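Local coordinates for protein Ta0487 (Thermoplasma acidophilum, PDB 3KBQ) that is of unknown function but belongs to the CinA family, this piece being its probable molybdopterin-binding domain, at residues 74-79 with 112-117; 116-121 with 133-138. One frame throughout, in Å; residues are numbered along the deposited sequence.

Overall arrangement
Following the chain from the N terminus, the loop that leaves strand 65-69 supplies residues 74-79 just before helix 80-87. The chain then runs through helix 80-87, strand 93-94 and helix 96-106 before residues 112-117 come back onto that loop, so contact 1 closes an excursion made mostly of helix. Contact 2 begins where contact 1 ends, with Leu116 and Lys117 common to both, and closes the shorter path from 116-121 through strand 125-128 to 133-138. The two closures are thus consecutive, neither nested nor crossed. Pro74 N lies 3.5 Å from Met118 SD, which joins the contacts by packing and links the loop, helix 113-116 and the residues leading into strand 137-142.

Contact 1: residues 74-79 with 112-117; sequences PTFDDM and TPQRLK
Lys117 provides the polar clasp between the 74-79 loop and helix 113-116. Its chain starts in the crowded position between backbone N and carbonyl carbon (chi1 79°) and bends at each later torsion, curling the ammonium back toward the carbonyl of Gln114. There NZ gives a hydrogen bond to Gln114 O at 2.9 Å, in the carbonyl plane and on a lone pair, and another across the interface to Thr75 O at 3.1 Å, from above the carbonyl plane. A third goes to Gly73 O, so three carbonyls grip the ammonium. Thr75 O also accepts from Asp78 N, closing the type I turn from Thr75 to Asp78, while Asp78 OD2 takes weak bonds from Thr75 N and OG1. An alanine at Lys117 would lose the ammonium and probably loosen the turn from the helix.

The stacking is the work of Phe76 and Gln114. Gln114 CG sits over the ring centre of Phe76, 3.4 Å from the centroid and 13° off the normal, a CH-pi contact. The chain bends at chi2 and the amide lies stacked on the same ring, the planes 11° apart. A water accepting from Phe76 N and, weakly, from Gln114 NE2 bridges backbone and amide.

Apolar packing flanks this pair. Pro74 CB meets Arg115 CG at 3.5 Å, and Pro113 CB approaches Phe76 CZ obliquely at 4.1 Å.

Of a different kind is the close contact of a methylene with a backbone carbonyl, Gln114 CB against Pro74 O at 3.1 Å.

The contact lies at the surface, joining the loop between strand 65-69 and helix 80-87 to the short helix 113-116; Pro74 and Arg115 both lean on Tyr106 of helix 96-106, and Leu116 packs on Leu99 of the same helix.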
loop_
_atom_site.group_PDB
_atom_site.type_symbol
_atom_site.label_atom_id
_atom_site.label_comp_id
_atom_site.label_asym_id
_atom_site.label_seq_id
_atom_site.Cartn_x
_atom_site.Cartn_y
_atom_site.Cartn_z
ATOM N N PRO B 74 9.350 18.340 10.489
ATOM C CA PRO B 74 9.082 19.333 11.509
ATOM C C PRO B 74 7.638 19.893 11.486
ATOM O O PRO B 74 7.465 21.075 11.664
ATOM C CB PRO B 74 10.111 20.443 11.176
ATOM C CG PRO B 74 10.170 20.432 9.730
ATOM C CD PRO B 74 10.036 18.937 9.330
ATOM N N THR B 75 6.603 19.081 11.264
ATOM C CA THR B 75 5.235 19.632 11.252
ATOM C C THR B 75 4.388 18.717 12.128
ATOM O O THR B 75 4.749 17.569 12.305
ATOM C CB THR B 75 4.585 19.714 9.837
ATOM O OG1 THR B 75 4.322 18.393 9.363
ATOM C CG2 THR B 75 5.467 20.490 8.793
ATOM N N PHE B 76 3.300 19.240 12.699
ATOM C CA PHE B 76 2.344 18.411 13.422
ATOM C C PHE B 76 1.766 17.282 12.569
ATOM O O PHE B 76 1.382 16.249 13.097
ATOM C CB PHE B 76 1.220 19.286 14.014
ATOM C CG PHE B 76 1.687 20.160 15.171
ATOM C CD1 PHE B 76 2.275 19.581 16.297
ATOM C CD2 PHE B 76 1.569 21.544 15.115
ATOM C CE1 PHE B 76 2.722 20.389 17.387
ATOM C CE2 PHE B 76 2.003 22.345 16.183
ATOM C CZ PHE B 76 2.595 21.754 17.319
ATOM N N ASP B 77 1.716 17.469 11.253
ATOM C CA ASP B 77 1.176 16.460 10.336
ATOM C C ASP B 77 2.109 15.244 10.284
ATOM O O ASP B 77 1.706 14.175 9.841
ATOM C CB ASP B 77 1.033 17.059 8.918
ATOM C CG ASP B 77 0.009 16.289 8.021
ATOM O OD1 ASP B 77 -1.109 15.948 8.493
ATOM O OD2 ASP B 77 0.320 16.032 6.820
ATOM N N ASP B 78 3.357 15.411 10.722
ATOM C CA ASP B 78 4.319 14.289 10.715
ATOM C C ASP B 78 4.188 13.445 11.999
ATOM O O ASP B 78 4.818 13.774 13.027
ATOM C CB ASP B 78 5.756 14.811 10.538
ATOM C CG ASP B 78 5.984 15.439 9.159
ATOM O OD1 ASP B 78 5.579 14.807 8.174
ATOM O OD2 ASP B 78 6.501 16.592 9.062
ATOM N N MET B 79 3.403 12.365 11.905
ATOM C CA MET B 79 2.904 11.617 13.083
ATOM C C MET B 79 3.431 10.175 13.174
ATOM O O MET B 79 2.942 9.428 14.003
ATOM C CB MET B 79 1.356 11.467 13.055
ATOM C CG MET B 79 0.554 12.743 12.870
ATOM S SD MET B 79 -1.226 12.397 12.959
ATOM C CE MET B 79 -1.264 12.504 14.644
ATOM N N THR B 112 10.856 25.520 17.340
ATOM C CA THR B 112 9.405 25.429 17.470
ATOM C C THR B 112 9.010 24.039 18.071
ATOM O O THR B 112 9.773 23.059 17.953
ATOM C CB THR B 112 8.682 25.628 16.094
ATOM O OG1 THR B 112 9.105 24.607 15.199
ATOM C CG2 THR B 112 8.979 27.014 15.455
ATOM N N PRO B 113 7.810 23.939 18.689
ATOM C CA PRO B 113 7.266 22.646 19.146
ATOM C C PRO B 113 7.330 21.508 18.106
ATOM O O PRO B 113 7.712 20.356 18.434
ATOM C CB PRO B 113 5.805 22.996 19.456
ATOM C CG PRO B 113 5.878 24.391 19.951
ATOM C CD PRO B 113 6.927 25.064 19.080
ATOM N N GLN B 114 6.902 21.795 16.877
ATOM C CA GLN B 114 6.899 20.791 15.801
ATOM C C GLN B 114 8.303 20.341 15.448
ATOM O O GLN B 114 8.491 19.240 14.957
ATOM C CB GLN B 114 6.293 21.355 14.509
ATOM C CG GLN B 114 4.958 21.922 14.587
ATOM C CD GLN B 114 5.007 23.399 14.842
ATOM O OE1 GLN B 114 5.635 23.863 15.807
ATOM N NE2 GLN B 114 4.301 24.162 14.005
ATOM N N ARG B 115 9.287 21.207 15.650
ATOM C CA ARG B 115 10.688 20.838 15.426
ATOM C C ARG B 115 11.284 20.030 16.590
ATOM O O ARG B 115 11.909 18.948 16.334
ATOM C CB ARG B 115 11.566 22.058 15.126
ATOM C CG ARG B 115 11.480 22.506 13.661
ATOM C CD ARG B 115 12.202 23.845 13.406
ATOM N NE ARG B 115 11.716 24.462 12.169
ATOM C CZ ARG B 115 11.805 25.761 11.898
ATOM N NH1 ARG B 115 12.340 26.604 12.789
ATOM N NH2 ARG B 115 11.344 26.235 10.751
ATOM N N LEU B 116 11.121 20.548 17.820
ATOM C CA LEU B 116 11.512 19.853 19.014
ATOM C C LEU B 116 10.997 18.427 18.999
ATOM O O LEU B 116 11.773 17.514 19.305
ATOM C CB LEU B 116 10.975 20.544 20.270
ATOM C CG LEU B 116 11.235 19.868 21.632
ATOM C CD1 LEU B 116 12.750 19.784 21.916
ATOM C CD2 LEU B 116 10.550 20.659 22.771
ATOM N N LYS B 117 9.715 18.234 18.629
ATOM C CA LYS B 117 9.093 16.895 18.732
ATOM C C LYS B 117 9.812 15.855 17.874
ATOM O O LYS B 117 9.669 14.650 18.130
ATOM C CB LYS B 117 7.564 16.914 18.525
ATOM C CG LYS B 117 7.080 16.999 17.080
ATOM C CD LYS B 117 6.791 15.593 16.501
ATOM C CE LYS B 117 7.166 15.463 14.984
ATOM N NZ LYS B 117 7.121 16.741 14.197
HETATM O O HOH W 1 2.848 22.191 11.741
#

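Contact 2: residues 116-121 with 133-138; sequences LKMAKI and GTAPGL
In this probable molybdopterin-binding domain with its mixed beta-sheet, a 3-10 turn, 117-119, and the strand 120-121 after it run alongside the chain leading into sheet strand 137-142, their directions 16° apart. Contact between them is mainly by side-chain packing. The tight end is at Ile121 and Leu138, both buried: Leu138 CD2 wedges against the Ile121 branch, 3.5 Å from CG1, closer than usual van der Waals contact. Pro127 of strand 125-128 touches both residues. Ile121 is also tied by backbone hydrogen bonding to Arg93, pairing its short strand with 93-94, whereas Leu138 bonds in the same way to Ile149 within the main sheet; the leucine-isoleucine contact therefore joins two sheets.

Toward the other end the fit relaxes and the partly exposed Thr134 comes in. Met118 reaches over Ala135, with its SD 3.9 Å from Ala135 CB, while Pro136 CG lies beside the Met118 carbonyl. Ile102 of helix 96-106 touches the methionine too. The Met118 side chain runs out with CG anti to the carbonyl carbon, then bends at chi3 (-44°), which brings its methyl CE to 4.0 Å from Thr134 OG1.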
loop_
_atom_site.group_PDB
_atom_site.type_symbol
_atom_site.label_atom_id
_atom_site.label_comp_id
_atom_site.label_asym_id
_atom_site.label_seq_id
_atom_site.Cartn_x
_atom_site.Cartn_y
_atom_site.Cartn_z
ATOM N N LEU B 116 11.121 20.548 17.820
ATOM C CA LEU B 116 11.512 19.853 19.014
ATOM C C LEU B 116 10.997 18.427 18.999
ATOM O O LEU B 116 11.773 17.514 19.305
ATOM C CB LEU B 116 10.975 20.544 20.270
ATOM C CG LEU B 116 11.235 19.868 21.632
ATOM C CD1 LEU B 116 12.750 19.784 21.916
ATOM C CD2 LEU B 116 10.550 20.659 22.771
ATOM N N LYS B 117 9.715 18.234 18.629
ATOM C CA LYS B 117 9.093 16.895 18.732
ATOM C C LYS B 117 9.812 15.855 17.874
ATOM O O LYS B 117 9.669 14.650 18.130
ATOM C CB LYS B 117 7.564 16.914 18.525
ATOM C CG LYS B 117 7.080 16.999 17.080
ATOM C CD LYS B 117 6.791 15.593 16.501
ATOM C CE LYS B 117 7.166 15.463 14.984
ATOM N NZ LYS B 117 7.121 16.741 14.197
ATOM N N MET B 118 10.616 16.297 16.896
ATOM C CA MET B 118 11.406 15.332 16.097
ATOM C C MET B 118 12.452 14.572 16.915
ATOM O O MET B 118 12.952 13.537 16.446
ATOM C CB MET B 118 12.094 15.966 14.848
ATOM C CG MET B 118 11.171 16.405 13.713
ATOM S SD MET B 118 12.061 17.217 12.334
ATOM C CE MET B 118 13.205 18.335 13.158
ATOM N N ALA B 119 12.795 15.063 18.110
ATOM C CA ALA B 119 13.704 14.317 19.005
ATOM C C ALA B 119 13.004 13.343 19.949
ATOM O O ALA B 119 13.676 12.674 20.735
ATOM C CB ALA B 119 14.620 15.278 19.807
ATOM N N LYS B 120 11.665 13.291 19.911
ATOM C CA LYS B 120 10.871 12.441 20.821
ATOM C C LYS B 120 10.809 11.032 20.205
ATOM O O LYS B 120 10.421 10.859 19.045
ATOM C CB LYS B 120 9.476 13.055 21.055
ATOM C CG LYS B 120 9.361 14.204 22.071
ATOM C CD LYS B 120 9.144 13.652 23.534
ATOM C CE LYS B 120 8.200 14.527 24.452
ATOM N NZ LYS B 120 8.814 15.306 25.651
ATOM N N ILE B 121 11.250 10.023 20.949
ATOM C CA ILE B 121 11.515 8.689 20.385
ATOM C C ILE B 121 11.062 7.682 21.449
ATOM O O ILE B 121 11.174 8.000 22.628
ATOM C CB ILE B 121 13.034 8.575 20.125
ATOM C CG1 ILE B 121 13.387 8.942 18.684
ATOM C CG2 ILE B 121 13.602 7.224 20.398
ATOM C CD1 ILE B 121 14.886 9.350 18.582
ATOM N N GLY B 133 18.650 16.016 5.476
ATOM C CA GLY B 133 17.494 16.798 5.891
ATOM C C GLY B 133 17.519 16.921 7.388
ATOM O O GLY B 133 18.538 16.639 8.017
ATOM N N THR B 134 16.409 17.298 8.003
ATOM C CA THR B 134 16.504 17.502 9.445
ATOM C C THR B 134 15.970 16.357 10.323
ATOM O O THR B 134 16.415 16.232 11.460
ATOM C CB THR B 134 15.939 18.861 9.892
ATOM O OG1 THR B 134 14.586 18.991 9.423
ATOM C CG2 THR B 134 16.817 19.985 9.349
ATOM N N ALA B 135 15.029 15.546 9.835
ATOM C CA ALA B 135 14.473 14.507 10.702
ATOM C C ALA B 135 15.403 13.280 10.770
ATOM O O ALA B 135 15.757 12.727 9.725
ATOM C CB ALA B 135 13.087 14.106 10.230
ATOM N N PRO B 136 15.814 12.866 11.975
ATOM C CA PRO B 136 16.552 11.595 12.034
ATOM C C PRO B 136 15.674 10.417 11.544
ATOM O O PRO B 136 14.439 10.477 11.679
ATOM C CB PRO B 136 16.838 11.415 13.532
ATOM C CG PRO B 136 15.960 12.367 14.236
ATOM C CD PRO B 136 15.620 13.469 13.305
ATOM N N GLY B 137 16.295 9.375 10.983
ATOM C CA GLY B 137 15.612 8.095 10.836
ATOM C C GLY B 137 15.635 7.372 12.175
ATOM O O GLY B 137 16.298 7.812 13.124
ATOM N N LEU B 138 14.908 6.260 12.264
ATOM C CA LEU B 138 14.927 5.408 13.455
ATOM C C LEU B 138 15.107 3.959 13.050
ATOM O O LEU B 138 14.518 3.534 12.052
ATOM C CB LEU B 138 13.633 5.563 14.261
ATOM C CG LEU B 138 13.252 6.944 14.839
ATOM C CD1 LEU B 138 11.978 6.843 15.692
ATOM C CD2 LEU B 138 14.368 7.507 15.669
#